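Local coordinates for protein glutathione S-transferase omega-like 2 (PDB 5LKB) that acts as a glutathione-dependent thiol transferase and dehydroascorbate reductase, a Xi-class glutathione transferase that also reacts with glutathionyl-(hydro)quinones, at residues L53-L58 with T197-A202; F297-V302 with T337-I342. All coordinates share one frame; numbering follows the deposited sequence.

Interaction 1: residues L53-L58 with T197-A202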
loop_
_atom_site.group_PDB
_atom_site.type_symbol
_atom_site.label_atom_id
_atom_site.label_comp_id
_atom_site.label_asym_id
_atom_site.label_seq_id
_atom_site.Cartn_x
_atom_site.Cartn_y
_atom_site.Cartn_z
ATOM N N LEU A 53 -19.791 9.648 -16.864
ATOM C CA LEU A 53 -20.219 8.399 -17.470
ATOM C C LEU A 53 -21.372 7.790 -16.689
ATOM O O LEU A 53 -22.352 7.327 -17.286
ATOM C CB LEU A 53 -19.081 7.420 -17.528
ATOM C CG LEU A 53 -17.950 7.729 -18.448
ATOM C CD1 LEU A 53 -16.874 6.613 -18.338
ATOM C CD2 LEU A 53 -18.366 7.862 -19.906
ATOM N N ILE A 54 -21.287 7.782 -15.362
ATOM C CA ILE A 54 -22.338 7.225 -14.532
ATOM C C ILE A 54 -23.643 8.000 -14.780
ATOM O O ILE A 54 -24.725 7.424 -14.954
ATOM C CB ILE A 54 -21.957 7.242 -13.039
ATOM C CG1 ILE A 54 -20.765 6.284 -12.812
ATOM C CG2 ILE A 54 -23.121 6.824 -12.174
ATOM C CD1 ILE A 54 -19.988 6.587 -11.570
ATOM N N THR A 55 -23.539 9.320 -14.776
ATOM C CA THR A 55 -24.717 10.168 -14.916
ATOM C C THR A 55 -25.312 10.036 -16.312
ATOM O O THR A 55 -26.541 9.937 -16.452
ATOM C CB THR A 55 -24.333 11.611 -14.597
ATOM O OG1 THR A 55 -23.803 11.722 -13.258
ATOM C CG2 THR A 55 -25.568 12.516 -14.613
ATOM N N ARG A 56 -24.474 9.992 -17.340
ATOM C CA ARG A 56 -24.932 9.726 -18.696
ATOM C C ARG A 56 -25.751 8.443 -18.779
ATOM O O ARG A 56 -26.794 8.378 -19.458
ATOM C CB ARG A 56 -23.760 9.765 -19.686
ATOM C CG ARG A 56 -24.074 9.274 -21.102
ATOM C CD ARG A 56 -22.891 9.520 -21.945
ATOM N NE ARG A 56 -22.898 8.851 -23.249
ATOM C CZ ARG A 56 -22.345 7.686 -23.565
ATOM N NH1 ARG A 56 -21.685 6.931 -22.661
ATOM N NH2 ARG A 56 -22.370 7.277 -24.825
ATOM N N ALA A 57 -25.288 7.380 -18.142
ATOM C CA ALA A 57 -26.053 6.138 -18.167
ATOM C C ALA A 57 -27.365 6.256 -17.400
ATOM O O ALA A 57 -28.421 5.832 -17.910
ATOM C CB ALA A 57 -25.217 4.999 -17.591
ATOM N N LEU A 58 -27.333 6.783 -16.184
ATOM C CA LEU A 58 -28.492 6.811 -15.299
ATOM C C LEU A 58 -29.591 7.667 -15.919
ATOM O O LEU A 58 -30.787 7.400 -15.743
ATOM C CB LEU A 58 -28.115 7.374 -13.923
ATOM C CG LEU A 58 -27.313 6.433 -12.993
ATOM C CD1 LEU A 58 -26.887 7.179 -11.730
ATOM C CD2 LEU A 58 -28.084 5.238 -12.568
ATOM N N THR A 197 -36.073 10.338 -13.630
ATOM C CA THR A 197 -34.959 10.202 -12.709
ATOM C C THR A 197 -34.404 11.592 -12.415
ATOM O O THR A 197 -34.199 12.392 -13.330
ATOM C CB THR A 197 -33.883 9.317 -13.344
ATOM O OG1 THR A 197 -34.362 7.970 -13.477
ATOM C CG2 THR A 197 -32.694 9.259 -12.498
ATOM N N ASP A 198 -34.208 11.886 -11.125
ATOM C CA ASP A 198 -33.652 13.156 -10.684
ATOM C C ASP A 198 -32.577 12.918 -9.628
ATOM O O ASP A 198 -32.879 12.549 -8.487
ATOM C CB ASP A 198 -34.766 14.063 -10.120
ATOM C CG ASP A 198 -34.309 15.491 -9.930
ATOM O OD1 ASP A 198 -33.083 15.826 -10.011
ATOM O OD2 ASP A 198 -35.198 16.368 -9.682
ATOM N N LEU A 199 -31.351 13.210 -10.001
ATOM C CA LEU A 199 -30.190 12.994 -9.127
ATOM C C LEU A 199 -29.960 14.143 -8.157
ATOM O O LEU A 199 -29.139 14.043 -7.248
ATOM C CB LEU A 199 -28.978 12.705 -10.014
ATOM C CG LEU A 199 -29.076 11.395 -10.796
ATOM C CD1 LEU A 199 -28.038 11.332 -11.867
ATOM C CD2 LEU A 199 -28.948 10.213 -9.904
ATOM N N VAL A 200 -30.703 15.231 -8.287
ATOM C CA VAL A 200 -30.565 16.404 -7.418
ATOM C C VAL A 200 -31.984 16.889 -7.077
ATOM O O VAL A 200 -32.381 18.016 -7.441
ATOM C CB VAL A 200 -29.737 17.490 -8.100
ATOM C CG1 VAL A 200 -29.393 18.540 -7.080
ATOM C CG2 VAL A 200 -28.431 16.887 -8.700
ATOM N N PRO A 201 -32.776 16.074 -6.391
ATOM C CA PRO A 201 -34.144 16.503 -6.024
ATOM C C PRO A 201 -34.154 17.731 -5.121
ATOM O O PRO A 201 -33.341 17.896 -4.211
ATOM C CB PRO A 201 -34.726 15.286 -5.291
ATOM C CG PRO A 201 -33.564 14.427 -4.923
ATOM C CD PRO A 201 -32.470 14.720 -5.907
ATOM N N ALA A 202 -35.166 18.575 -5.330
ATOM C CA ALA A 202 -35.229 19.829 -4.606
ATOM C C ALA A 202 -35.204 19.643 -3.103
ATOM O O ALA A 202 -34.593 20.444 -2.385
ATOM C CB ALA A 202 -36.559 20.507 -4.964
HETATM O O HOH W 1 -32.210 5.677 -13.953
#
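Leu199 presents its forked end to the last turns of helix 47-58, and each of its two methyls takes a different partner there. CD1 goes to Thr55, whose CG2 lies 3.9 Å from it; the two side chains run past one another in opposite directions, so the methyls meet alongside. CD2 faces Leu58, with CD1 of that leucine 4.1 Å from Leu199 CD2, and here the side chains cross at about a right angle. Because Thr55 and Leu58 are three residues apart on the helix, they present neighbouring points of one surface to a single branched residue.

The threonine is turned to suit both its ends. CG2 stands anti to the backbone N (OG1 at chi1 -59°), which puts the methyl on the leucine, while OG1 bonds to the carbonyl of Arg51 one turn back. Ile288 of helix 285-304 touches both Thr55 and Leu58, adding a third element to the apolar cluster.

Polar chemistry appears at the margin. Thr197 CG2 comes 4.2 Å from Leu58 O, too far for more than loose packing, and a water bridges the gap: it donates to Leu58 O at 2.9 Å and lies 3.2 Å from Thr197 OG1. The loop carrying Leu199 is shaped by an Asx turn, Val200 N binding Asp198 OD1 at 3.0 Å from above the carboxylate plane, and Asn182 bonds both Asp198 OD1 and Leu199 N.

The contact places the loop between helices 192-196 and 205-220 against helix 47-58 of the thioredoxin-like domain. Its side chains meet through methyl groups; within the two segments the polar link is the water, and just beyond, Lys59 NZ bonds Thr197 O. The closeness of fit therefore probably rests on methyl packing, with bonds at the margin.

Interaction 2: residues F297-V302 with T337-I342; sequences FDPVYV and TDFDHI
Phe339 and Ile342, on the first turn of helix 339-349, meet Pro299 and Val300 of helix 285-304 inside the all-helical C-terminal domain of the glutathione transferase fold. The phenylalanine illustrates how an aromatic residue can reach a neighbouring helix with its far end. Its CB is not aimed at the other segment, and CG lies anti to the carbonyl carbon (chi1 -68°), a torsion from which the ring extends toward the proline. Beyond CG, CD1 is 4.0 Å from Pro299 CG and CE1 comes to 3.9 Å from the same carbon, which approaches the ring obliquely. At the tip, CZ is 3.6 Å from Thr337 CG2, a methyl lying over one face, nearer its margin than its centre. The ring is thus held between a proline of the partner helix and a threonine just before its own.

Three residues on, the second contact is between branched aliphatic residues: Ile342 CG2, anti to its own backbone N, lies 3.7 Å from Val300 CG2. Ile342 is also near the active site, about 8 Å separating its side chain from that of the nucleophile Cys46.

Both helices are locally specialised where they touch. Helix 285-304 kinks at Pro299, whose imide N carries no hydrogen to donate to the previous turn, and widens into a pi-type turn in which Val302 N bonds Phe297 O at 2.9 Å. Helix 339-349 is begun by Asp338 at the N-cap. His341 N donates to Asp338 OD1 at 2.9 Å, nearly straight at 170°, and reaches that oxygen from 46° out of the carboxylate plane.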
loop_
_atom_site.group_PDB
_atom_site.type_symbol
_atom_site.label_atom_id
_atom_site.label_comp_id
_atom_site.label_asym_id
_atom_site.label_seq_id
_atom_site.Cartn_x
_atom_site.Cartn_y
_atom_site.Cartn_z
ATOM N N PHE A 297 -10.256 3.631 -4.254
ATOM C CA PHE A 297 -9.465 3.828 -3.030
ATOM C C PHE A 297 -8.598 2.620 -2.734
ATOM O O PHE A 297 -7.359 2.758 -2.589
ATOM C CB PHE A 297 -10.392 4.157 -1.851
ATOM C CG PHE A 297 -9.697 4.798 -0.682
ATOM C CD1 PHE A 297 -9.123 4.024 0.315
ATOM C CD2 PHE A 297 -9.658 6.159 -0.564
ATOM C CE1 PHE A 297 -8.471 4.628 1.370
ATOM C CE2 PHE A 297 -8.986 6.758 0.517
ATOM C CZ PHE A 297 -8.417 6.019 1.474
ATOM N N ASP A 298 -9.207 1.421 -2.676
ATOM C CA ASP A 298 -8.390 0.241 -2.402
ATOM C C ASP A 298 -7.528 -0.153 -3.589
ATOM O O ASP A 298 -6.364 -0.538 -3.374
ATOM C CB ASP A 298 -9.243 -0.932 -1.895
ATOM C CG ASP A 298 -9.868 -0.667 -0.542
ATOM O OD1 ASP A 298 -9.557 0.383 0.061
ATOM O OD2 ASP A 298 -10.632 -1.527 -0.039
ATOM N N PRO A 299 -8.009 -0.103 -4.827
ATOM C CA PRO A 299 -7.150 -0.490 -5.961
ATOM C C PRO A 299 -5.940 0.393 -6.197
ATOM O O PRO A 299 -4.940 -0.092 -6.749
ATOM C CB PRO A 299 -8.132 -0.451 -7.152
ATOM C CG PRO A 299 -9.424 -0.774 -6.566
ATOM C CD PRO A 299 -9.428 -0.061 -5.225
ATOM N N VAL A 300 -6.032 1.702 -5.900
ATOM C CA VAL A 300 -4.970 2.677 -6.187
ATOM C C VAL A 300 -4.619 3.566 -4.998
ATOM O O VAL A 300 -3.443 3.733 -4.663
ATOM C CB VAL A 300 -5.359 3.568 -7.395
ATOM C CG1 VAL A 300 -4.400 4.767 -7.473
ATOM C CG2 VAL A 300 -5.325 2.697 -8.640
ATOM N N TYR A 301 -5.576 4.256 -4.402
ATOM C CA TYR A 301 -5.202 5.366 -3.539
ATOM C C TYR A 301 -4.417 4.905 -2.289
ATOM O O TYR A 301 -3.551 5.631 -1.804
ATOM C CB TYR A 301 -6.397 6.194 -3.140
ATOM C CG TYR A 301 -7.088 6.868 -4.323
ATOM C CD1 TYR A 301 -6.381 7.340 -5.438
ATOM C CD2 TYR A 301 -8.448 7.036 -4.298
ATOM C CE1 TYR A 301 -7.049 7.997 -6.500
ATOM C CE2 TYR A 301 -9.109 7.693 -5.322
ATOM C CZ TYR A 301 -8.395 8.152 -6.403
ATOM O OH TYR A 301 -9.016 8.795 -7.465
ATOM N N VAL A 302 -4.728 3.726 -1.756
ATOM C CA VAL A 302 -4.007 3.187 -0.599
ATOM C C VAL A 302 -2.497 3.066 -0.881
ATOM O O VAL A 302 -1.676 3.690 -0.188
ATOM C CB VAL A 302 -4.608 1.848 -0.161
ATOM C CG1 VAL A 302 -3.717 1.159 0.889
ATOM C CG2 VAL A 302 -5.957 2.058 0.459
ATOM N N THR A 337 -16.936 1.206 -14.689
ATOM C CA THR A 337 -15.778 1.064 -13.792
ATOM C C THR A 337 -14.809 0.105 -14.456
ATOM O O THR A 337 -15.126 -1.083 -14.620
ATOM C CB THR A 337 -16.216 0.581 -12.429
ATOM O OG1 THR A 337 -17.157 1.505 -11.875
ATOM C CG2 THR A 337 -15.014 0.473 -11.451
ATOM N N ASP A 338 -13.638 0.608 -14.856
ATOM C CA ASP A 338 -12.624 -0.164 -15.570
ATOM C C ASP A 338 -11.375 -0.153 -14.682
ATOM O O ASP A 338 -10.610 0.816 -14.659
ATOM C CB ASP A 338 -12.375 0.378 -16.984
ATOM C CG ASP A 338 -11.445 -0.519 -17.781
ATOM O OD1 ASP A 338 -10.375 -0.989 -17.260
ATOM O OD2 ASP A 338 -11.782 -0.757 -18.965
ATOM N N PHE A 339 -11.175 -1.256 -13.954
ATOM C CA PHE A 339 -10.046 -1.323 -13.048
ATOM C C PHE A 339 -8.699 -1.430 -13.756
ATOM O O PHE A 339 -7.688 -1.054 -13.152
ATOM C CB PHE A 339 -10.215 -2.494 -12.076
ATOM C CG PHE A 339 -11.363 -2.306 -11.076
ATOM C CD1 PHE A 339 -11.296 -1.293 -10.115
ATOM C CD2 PHE A 339 -12.496 -3.094 -11.123
ATOM C CE1 PHE A 339 -12.312 -1.111 -9.217
ATOM C CE2 PHE A 339 -13.537 -2.917 -10.217
ATOM C CZ PHE A 339 -13.473 -1.941 -9.269
ATOM N N ASP A 340 -8.615 -1.921 -14.995
ATOM C CA ASP A 340 -7.350 -1.892 -15.693
ATOM C C ASP A 340 -6.955 -0.469 -16.013
ATOM O O ASP A 340 -5.818 -0.086 -15.758
ATOM C CB ASP A 340 -7.371 -2.746 -16.951
ATOM C CG ASP A 340 -7.554 -4.237 -16.657
ATOM O OD1 ASP A 340 -7.067 -4.735 -15.652
ATOM O OD2 ASP A 340 -8.233 -4.923 -17.420
ATOM N N HIS A 341 -7.876 0.312 -16.541
ATOM C CA HIS A 341 -7.553 1.707 -16.820
ATOM C C HIS A 341 -7.192 2.453 -15.539
ATOM O O HIS A 341 -6.251 3.253 -15.528
ATOM C CB HIS A 341 -8.725 2.422 -17.499
ATOM C CG HIS A 341 -8.810 2.181 -18.977
ATOM N ND1 HIS A 341 -8.798 3.205 -19.907
ATOM C CD2 HIS A 341 -8.871 1.025 -19.674
ATOM C CE1 HIS A 341 -8.815 2.679 -21.114
ATOM N NE2 HIS A 341 -8.880 1.364 -21.006
ATOM N N ILE A 342 -7.956 2.226 -14.468
ATOM C CA ILE A 342 -7.694 2.869 -13.187
ATOM C C ILE A 342 -6.270 2.568 -12.704
ATOM O O ILE A 342 -5.479 3.462 -12.419
ATOM C CB ILE A 342 -8.746 2.458 -12.156
ATOM C CG1 ILE A 342 -10.106 3.105 -12.482
ATOM C CG2 ILE A 342 -8.334 2.767 -10.739
ATOM C CD1 ILE A 342 -11.261 2.497 -11.760
#

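Along the chain both segments of interaction 1 precede those of interaction 2, and the two contacts lie on opposite sides of its centre. Their centres are 23 Å apart and their nearest atoms about 6 Å, without touching. Two helices connect them. Helix 285-304 supplies Ile288 beside interaction 1 and carries residues 297-302 of interaction 2. Helix 47-58 ends in interaction 1, while its earlier residues Pro47 and His50 touch Tyr301 and Thr337, respectively. Interaction 1 therefore joins the thioredoxin-like domain to the connection entering the helical domain, and interaction 2 packs the helical domain internally, near Cys46. Neither segment pair is touched by the other subunit of the homodimer.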